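Local coordinates for protein dihydroorotate dehydrogenase (Schistosoma mansoni, PDB 6UY4) that probably catalyses the FMN-dependent, quinone-linked oxidation of (S)-dihydroorotate to orotate in de novo pyrimidine biosynthesis, as a class 2 dihydroorotate dehydrogenase, at residues 333-345 with 365-377. Sequence-based numbering, arbitrary orientation.
Sequences GISCGEDALSKLN and AHKVAREINKLKM. With FMN (flavin mononucleotide), chain G.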
ATOM      1  N   GLY A 333       8.809  -4.819   2.007  1.00 67.26           N
ATOM      2  CA  GLY A 333      10.173  -5.033   2.449  1.00 72.17           C
ATOM      3  C   GLY A 333      11.247  -4.371   1.621  1.00 78.30           C
ATOM      4  O   GLY A 333      12.413  -4.766   1.718  1.00 85.05           O
ATOM      5  N   ILE A 334      10.902  -3.376   0.810  1.00 74.20           N
ATOM      6  CA  ILE A 334      11.896  -2.661   0.016  1.00 74.01           C
ATOM      7  C   ILE A 334      12.617  -1.680   0.935  1.00 75.88           C
ATOM      8  O   ILE A 334      12.020  -0.719   1.422  1.00 77.69           O
ATOM      9  CB  ILE A 334      11.258  -1.939  -1.174  1.00 75.45           C
ATOM     10  CG1 ILE A 334      10.756  -2.950  -2.204  1.00 70.98           C
ATOM     11  CG2 ILE A 334      12.253  -0.982  -1.811  1.00 71.19           C
ATOM     12  CD1 ILE A 334      10.170  -2.311  -3.437  1.00 63.52           C
ATOM     13  N   SER A 335      13.908  -1.922   1.171  1.00 80.06           N
ATOM     14  CA  SER A 335      14.724  -1.034   1.986  1.00 87.03           C
ATOM     15  C   SER A 335      15.914  -0.433   1.253  1.00 85.24           C
ATOM     16  O   SER A 335      16.498   0.533   1.758  1.00 82.73           O
ATOM     17  CB  SER A 335      15.236  -1.768   3.236  1.00 84.29           C
ATOM     18  OG  SER A 335      14.166  -2.141   4.086  1.00 88.98           O
ATOM     19  N   CYS A 336      16.290  -0.965   0.093  1.00 83.72           N
ATOM     20  CA  CYS A 336      17.391  -0.424  -0.690  1.00 85.87           C
ATOM     21  C   CYS A 336      17.054  -0.612  -2.168  1.00 88.34           C
ATOM     22  O   CYS A 336      15.929  -0.985  -2.523  1.00 83.04           O
ATOM     23  CB  CYS A 336      18.717  -1.087  -0.291  1.00 86.03           C
ATOM     24  SG  CYS A 336      18.788  -2.860  -0.597  1.00 91.58           S
ATOM     25  N   GLY A 337      18.039  -0.356  -3.034  1.00 89.71           N
ATOM     26  CA  GLY A 337      17.777  -0.382  -4.464  1.00 87.04           C
ATOM     27  C   GLY A 337      17.689  -1.791  -5.025  1.00 83.61           C
ATOM     28  O   GLY A 337      16.889  -2.060  -5.923  1.00 86.41           O
ATOM     29  N   GLU A 338      18.508  -2.709  -4.506  1.00 89.60           N
ATOM     30  CA  GLU A 338      18.516  -4.064  -5.046  1.00 84.19           C
ATOM     31  C   GLU A 338      17.231  -4.808  -4.708  1.00 80.85           C
ATOM     32  O   GLU A 338      16.847  -5.732  -5.431  1.00 81.52           O
ATOM     33  CB  GLU A 338      19.738  -4.826  -4.535  1.00 86.64           C
ATOM     34  CG  GLU A 338      19.668  -5.235  -3.078  1.00100.07           C
ATOM     35  CD  GLU A 338      20.812  -6.148  -2.677  1.00116.72           C
ATOM     36  OE1 GLU A 338      21.590  -6.555  -3.566  1.00122.16           O
ATOM     37  OE2 GLU A 338      20.932  -6.459  -1.473  1.00120.10           O
ATOM     38  N   ASP A 339      16.547  -4.416  -3.628  1.00 81.77           N
ATOM     39  CA  ASP A 339      15.251  -5.014  -3.329  1.00 76.95           C
ATOM     40  C   ASP A 339      14.224  -4.631  -4.384  1.00 76.53           C
ATOM     41  O   ASP A 339      13.482  -5.485  -4.885  1.00 75.65           O
ATOM     42  CB  ASP A 339      14.771  -4.590  -1.941  1.00 72.98           C
ATOM     43  CG  ASP A 339      15.714  -5.019  -0.836  1.00 82.37           C
ATOM     44  OD1 ASP A 339      16.020  -4.183   0.040  1.00 89.05           O
ATOM     45  OD2 ASP A 339      16.159  -6.186  -0.851  1.00 84.10           O
ATOM     46  N   ALA A 340      14.165  -3.343  -4.734  1.00 75.27           N
ATOM     47  CA  ALA A 340      13.238  -2.901  -5.770  1.00 74.48           C
ATOM     48  C   ALA A 340      13.599  -3.501  -7.121  1.00 77.08           C
ATOM     49  O   ALA A 340      12.714  -3.845  -7.913  1.00 76.52           O
ATOM     50  CB  ALA A 340      13.222  -1.375  -5.844  1.00 71.47           C
ATOM     51  N   LEU A 341      14.897  -3.641  -7.401  1.00 76.48           N
ATOM     52  CA  LEU A 341      15.313  -4.247  -8.662  1.00 78.20           C
ATOM     53  C   LEU A 341      14.944  -5.724  -8.711  1.00 78.64           C
ATOM     54  O   LEU A 341      14.607  -6.251  -9.778  1.00 73.49           O
ATOM     55  CB  LEU A 341      16.815  -4.058  -8.867  1.00 77.53           C
ATOM     56  CG  LEU A 341      17.365  -4.542 -10.210  1.00 78.30           C
ATOM     57  CD1 LEU A 341      16.588  -3.913 -11.356  1.00 74.92           C
ATOM     58  CD2 LEU A 341      18.848  -4.232 -10.332  1.00 80.15           C
ATOM     59  N   SER A 342      15.002  -6.410  -7.566  1.00 74.31           N
ATOM     60  CA  SER A 342      14.568  -7.802  -7.516  1.00 68.09           C
ATOM     61  C   SER A 342      13.089  -7.925  -7.861  1.00 78.79           C
ATOM     62  O   SER A 342      12.690  -8.822  -8.614  1.00 75.02           O
ATOM     63  CB  SER A 342      14.849  -8.392  -6.134  1.00 65.35           C
ATOM     64  OG  SER A 342      16.230  -8.331  -5.821  1.00 79.25           O
ATOM     65  N   LYS A 343      12.263  -7.021  -7.329  1.00 78.15           N
ATOM     66  CA  LYS A 343      10.838  -7.048  -7.637  1.00 69.58           C
ATOM     67  C   LYS A 343      10.578  -6.674  -9.090  1.00 73.60           C
ATOM     68  O   LYS A 343       9.733  -7.290  -9.751  1.00 77.67           O
ATOM     69  CB  LYS A 343      10.076  -6.110  -6.700  1.00 70.12           C
ATOM     70  CG  LYS A 343      10.035  -6.564  -5.249  1.00 66.86           C
ATOM     71  CD  LYS A 343       9.132  -5.666  -4.415  1.00 61.07           C
ATOM     72  CE  LYS A 343       9.108  -6.100  -2.958  1.00 66.10           C
ATOM     73  NZ  LYS A 343       8.552  -7.471  -2.783  1.00 73.66           N
ATOM     74  N   LEU A 344      11.288  -5.666  -9.604  1.00 74.61           N
ATOM     75  CA  LEU A 344      11.095  -5.268 -10.996  1.00 74.87           C
ATOM     76  C   LEU A 344      11.517  -6.377 -11.953  1.00 78.98           C
ATOM     77  O   LEU A 344      10.861  -6.601 -12.976  1.00 78.76           O
ATOM     78  CB  LEU A 344      11.865  -3.979 -11.289  1.00 71.17           C
ATOM     79  CG  LEU A 344      11.362  -2.705 -10.605  1.00 72.68           C
ATOM     80  CD1 LEU A 344      12.226  -1.516 -10.988  1.00 67.72           C
ATOM     81  CD2 LEU A 344       9.904  -2.440 -10.948  1.00 72.58           C
ATOM     82  N   ASN A 345      12.605  -7.083 -11.637  1.00 76.81           N
ATOM     83  CA  ASN A 345      13.019  -8.200 -12.480  1.00 77.36           C
ATOM     84  C   ASN A 345      12.079  -9.389 -12.337  1.00 79.91           C
ATOM     85  O   ASN A 345      11.950 -10.190 -13.270  1.00 78.51           O
ATOM     86  CB  ASN A 345      14.451  -8.617 -12.146  1.00 86.31           C
ATOM     87  CG  ASN A 345      15.474  -7.582 -12.567  1.00 87.85           C
ATOM     88  OD1 ASN A 345      15.258  -6.831 -13.519  1.00 77.15           O
ATOM     89  ND2 ASN A 345      16.598  -7.539 -11.862  1.00 85.50           N
ATOM     90  N   ALA A 365      12.962   7.790  -0.642  1.00 91.44           N
ATOM     91  CA  ALA A 365      12.321   7.826  -1.952  1.00 82.27           C
ATOM     92  C   ALA A 365      13.355   7.900  -3.071  1.00 84.13           C
ATOM     93  O   ALA A 365      13.355   7.070  -3.988  1.00 82.33           O
ATOM     94  CB  ALA A 365      11.352   9.007  -2.025  1.00 79.77           C
ATOM     95  N   HIS A 366      14.254   8.887  -3.005  1.00 89.47           N
ATOM     96  CA  HIS A 366      15.288   9.035  -4.022  1.00 87.19           C
ATOM     97  C   HIS A 366      16.488   8.129  -3.793  1.00 83.22           C
ATOM     98  O   HIS A 366      17.204   7.829  -4.755  1.00 79.04           O
ATOM     99  CB  HIS A 366      15.757  10.490  -4.096  1.00 88.12           C
ATOM    100  CG  HIS A 366      14.929  11.343  -5.004  1.00 91.60           C
ATOM    101  ND1 HIS A 366      13.608  11.067  -5.284  1.00 90.45           N
ATOM    102  CD2 HIS A 366      15.240  12.453  -5.714  1.00 91.67           C
ATOM    103  CE1 HIS A 366      13.138  11.977  -6.117  1.00 87.19           C
ATOM    104  NE2 HIS A 366      14.108  12.830  -6.394  1.00 92.81           N
ATOM    105  N   LYS A 367      16.729   7.699  -2.552  1.00 83.97           N
ATOM    106  CA  LYS A 367      17.840   6.792  -2.278  1.00 85.00           C
ATOM    107  C   LYS A 367      17.723   5.523  -3.111  1.00 84.40           C
ATOM    108  O   LYS A 367      18.652   5.152  -3.836  1.00 87.98           O
ATOM    109  CB  LYS A 367      17.889   6.445  -0.791  1.00 85.19           C
ATOM    110  CG  LYS A 367      18.953   5.415  -0.437  1.00 90.51           C
ATOM    111  CD  LYS A 367      18.610   4.669   0.845  1.00 85.50           C
ATOM    112  CE  LYS A 367      19.675   3.639   1.184  1.00 87.37           C
ATOM    113  NZ  LYS A 367      19.224   2.692   2.241  1.00 90.35           N
ATOM    114  N   VAL A 368      16.574   4.847  -3.018  1.00 88.51           N
ATOM    115  CA  VAL A 368      16.359   3.615  -3.773  1.00 88.43           C
ATOM    116  C   VAL A 368      16.480   3.879  -5.269  1.00 85.72           C
ATOM    117  O   VAL A 368      17.040   3.067  -6.016  1.00 88.55           O
ATOM    118  CB  VAL A 368      14.992   3.002  -3.417  1.00 83.16           C
ATOM    119  CG1 VAL A 368      14.784   1.688  -4.156  1.00 87.83           C
ATOM    120  CG2 VAL A 368      14.875   2.801  -1.914  1.00 73.74           C
ATOM    121  N   ALA A 369      15.961   5.022  -5.724  1.00 80.48           N
ATOM    122  CA  ALA A 369      16.040   5.376  -7.138  1.00 82.36           C
ATOM    123  C   ALA A 369      17.489   5.503  -7.593  1.00 89.74           C
ATOM    124  O   ALA A 369      17.864   5.002  -8.660  1.00 88.51           O
ATOM    125  CB  ALA A 369      15.276   6.677  -7.389  1.00 80.31           C
ATOM    126  N   ARG A 370      18.316   6.181  -6.792  1.00 91.50           N
ATOM    127  CA  ARG A 370      19.735   6.310  -7.112  1.00 86.79           C
ATOM    128  C   ARG A 370      20.390   4.944  -7.256  1.00 89.29           C
ATOM    129  O   ARG A 370      21.132   4.693  -8.214  1.00 90.47           O
ATOM    130  CB  ARG A 370      20.442   7.129  -6.031  1.00 88.30           C
ATOM    131  CG  ARG A 370      20.044   8.595  -5.978  1.00 96.33           C
ATOM    132  CD  ARG A 370      20.436   9.214  -4.644  1.00 90.96           C
ATOM    133  NE  ARG A 370      21.821   8.914  -4.289  1.00 97.94           N
ATOM    134  N   GLU A 371      20.119   4.041  -6.310  1.00 85.10           N
ATOM    135  CA  GLU A 371      20.760   2.730  -6.325  1.00 91.29           C
ATOM    136  C   GLU A 371      20.333   1.915  -7.539  1.00 93.16           C
ATOM    137  O   GLU A 371      21.148   1.197  -8.129  1.00 98.96           O
ATOM    138  CB  GLU A 371      20.440   1.974  -5.037  1.00 92.88           C
ATOM    139  CG  GLU A 371      20.754   2.745  -3.768  1.00 88.90           C
ATOM    140  CD  GLU A 371      20.566   1.909  -2.519  1.00 96.65           C
ATOM    141  OE1 GLU A 371      21.226   0.855  -2.403  1.00106.83           O
ATOM    142  OE2 GLU A 371      19.753   2.302  -1.657  1.00 96.10           O
ATOM    143  N   ILE A 372      19.058   2.006  -7.921  1.00 92.87           N
ATOM    144  CA  ILE A 372      18.584   1.300  -9.110  1.00 97.34           C
ATOM    145  C   ILE A 372      19.323   1.794 -10.347  1.00 98.98           C
ATOM    146  O   ILE A 372      19.768   1.003 -11.187  1.00 99.33           O
ATOM    147  CB  ILE A 372      17.061   1.462  -9.264  1.00 94.54           C
ATOM    148  CG1 ILE A 372      16.322   0.786  -8.108  1.00 89.95           C
ATOM    149  CG2 ILE A 372      16.596   0.891 -10.594  1.00 91.54           C
ATOM    150  CD1 ILE A 372      14.815   0.896  -8.212  1.00 80.92           C
ATOM    151  N   ASN A 373      19.468   3.116 -10.473  1.00 95.24           N
ATOM    152  CA  ASN A 373      20.155   3.680 -11.630  1.00 96.17           C
ATOM    153  C   ASN A 373      21.624   3.275 -11.662  1.00103.11           C
ATOM    154  O   ASN A 373      22.222   3.198 -12.741  1.00103.79           O
ATOM    155  CB  ASN A 373      20.018   5.205 -11.625  1.00 93.46           C
ATOM    156  CG  ASN A 373      19.822   5.779 -13.017  1.00 99.14           C
ATOM    157  OD1 ASN A 373      20.218   5.174 -14.013  1.00105.61           O
ATOM    158  ND2 ASN A 373      19.208   6.955 -13.090  1.00 96.39           N
ATOM    159  N   LYS A 374      22.217   3.004 -10.497  1.00 98.20           N
ATOM    160  CA  LYS A 374      23.606   2.559 -10.452  1.00 96.11           C
ATOM    161  C   LYS A 374      23.744   1.079 -10.782  1.00104.75           C
ATOM    162  O   LYS A 374      24.793   0.657 -11.284  1.00116.20           O
ATOM    163  CB  LYS A 374      24.208   2.844  -9.075  1.00 90.88           C
ATOM    164  N   LEU A 375      22.709   0.280 -10.515  1.00 94.11           N
ATOM    165  CA  LEU A 375      22.782  -1.150 -10.788  1.00 97.31           C
ATOM    166  C   LEU A 375      22.537  -1.470 -12.256  1.00103.29           C
ATOM    167  O   LEU A 375      23.024  -2.492 -12.752  1.00109.18           O
ATOM    168  CB  LEU A 375      21.782  -1.906  -9.912  1.00 97.43           C
ATOM    169  CG  LEU A 375      22.091  -1.927  -8.413  1.00 85.59           C
ATOM    170  CD1 LEU A 375      20.992  -2.642  -7.641  1.00 92.27           C
ATOM    171  CD2 LEU A 375      23.439  -2.579  -8.157  1.00 89.96           C
ATOM    172  N   LYS A 376      21.790  -0.622 -12.964  1.00109.46           N
ATOM    173  CA  LYS A 376      21.540  -0.853 -14.381  1.00111.27           C
ATOM    174  C   LYS A 376      22.740  -0.506 -15.249  1.00115.31           C
ATOM    175  O   LYS A 376      22.867  -1.046 -16.355  1.00113.26           O
ATOM    176  CB  LYS A 376      20.320  -0.050 -14.842  1.00104.19           C
ATOM    177  N   MET A 377      23.619   0.378 -14.779  1.00116.63           N
ATOM    178  CA  MET A 377      24.802   0.790 -15.533  1.00116.78           C
ATOM    179  C   MET A 377      25.921  -0.202 -15.247  1.00116.43           C
ATOM    180  O   MET A 377      26.747  -0.004 -14.354  1.00118.09           O
ATOM    181  CB  MET A 377      25.203   2.214 -15.171  1.00112.84           C
TER
HETATM  182  N1  FMN G 406      -2.376  -1.506   2.945  1.00 62.89           N
HETATM  183  C2  FMN G 406      -3.599  -1.205   2.379  1.00 63.97           C
HETATM  184  O2  FMN G 406      -3.907  -1.684   1.290  1.00 66.61           O
HETATM  185  N3  FMN G 406      -4.478  -0.365   3.032  1.00 63.65           N
HETATM  186  C4  FMN G 406      -4.140   0.177   4.255  1.00 66.89           C
HETATM  187  O4  FMN G 406      -4.924   0.925   4.837  1.00 71.92           O
HETATM  188  C4A FMN G 406      -2.910  -0.124   4.829  1.00 67.59           C
HETATM  189  N5  FMN G 406      -2.567   0.413   6.052  1.00 71.86           N
HETATM  190  C5A FMN G 406      -1.345   0.117   6.618  1.00 68.53           C
HETATM  191  C6  FMN G 406      -1.005   0.664   7.851  1.00 68.04           C
HETATM  192  C7  FMN G 406       0.223   0.368   8.430  1.00 71.85           C
HETATM  193  C7M FMN G 406       0.584   0.962   9.761  1.00 65.21           C
HETATM  194  C8  FMN G 406       1.113  -0.476   7.775  1.00 70.52           C
HETATM  195  C8M FMN G 406       2.440  -0.798   8.398  1.00 66.45           C
HETATM  196  C9  FMN G 406       0.771  -1.025   6.543  1.00 68.68           C
HETATM  197  C9A FMN G 406      -0.457  -0.730   5.959  1.00 67.00           C
HETATM  198  N10 FMN G 406      -0.804  -1.268   4.732  1.00 62.85           N
HETATM  199  C10 FMN G 406      -2.028  -0.969   4.169  1.00 66.33           C
HETATM  200  C1' FMN G 406       0.130  -2.186   4.002  1.00 59.89           C
HETATM  201  C2' FMN G 406       1.088  -1.390   3.125  1.00 63.65           C
HETATM  202  O2' FMN G 406       0.359  -0.547   2.262  1.00 62.34           O
HETATM  203  C3' FMN G 406       1.956  -2.317   2.287  1.00 72.08           C
HETATM  204  O3' FMN G 406       1.136  -3.233   1.594  1.00 74.71           O
HETATM  205  C4' FMN G 406       2.967  -3.086   3.131  1.00 69.47           C
HETATM  206  O4' FMN G 406       3.238  -2.403   4.335  1.00 68.50           O
HETATM  207  C5' FMN G 406       4.253  -3.231   2.335  1.00 67.71           C
HETATM  208  O5' FMN G 406       5.298  -3.697   3.151  1.00 79.66           O
HETATM  209  P   FMN G 406       6.554  -2.730   3.420  1.00 68.19           P
HETATM  210  O1P FMN G 406       7.557  -3.487   4.254  1.00 73.45           O
HETATM  211  O2P FMN G 406       7.168  -2.290   2.112  1.00 73.82           O
HETATM  212  O3P FMN G 406       6.076  -1.528   4.192  1.00 60.82           O
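Glu-338, whose CA and CB touch Leu-375 CD1 across two helices of the TIM barrel, has its carbonyl O gripped twice, by Ser-342 N and by Ser-342 OG at 2.7 Å, from opposite faces of the carbonyl plane. The loop ahead of helix 337-345 follows barrel strand 328-331 and begins at the cofactor: Gly-333 N donates to FMN O1P at 2.9 Å and more weakly to O2P. Asp-339 OD1 holds the turn from within the segment, accepting from Ser-335 N and, weakly, from Cys-336 N. Lys-367 NZ, on the last helix, reaches toward Ser-335 O in this loop; Gln-360 bonds to both, through OE1 and NE2.

Helix 365-376 crosses helix 337-345 at -66°, with the axes 8.3 Å apart at closest approach. Gly-337, the first residue after the Cys-336 N-cap, has no side chain where Glu-371 CB packs against its CA, and the backbones close to 4.3 Å between its CA and Val-368 CA. In Glu-371, CG lies next to its own backbone N (chi1 -53°) and the extended chain brings CD to 3.4 Å from Gly-337 N. The carboxylate thus faces the start of helix 337-345, whose dipole would probably favour its negative charge.

Deeper in, Ala-340 CB rests on two branches at once, Val-368 CG1 at 3.8 Å and Ile-372 CD1 at 3.6 Å. Beyond Val-368 lies Ile-86 of strand 86-88, while Ile-334 and Leu-344 pack on Val-351 of strand 350-353. Toward the outer side, Leu-341 CD2 lies against both CB and CD1 of Leu-375, 3.8 Å from each.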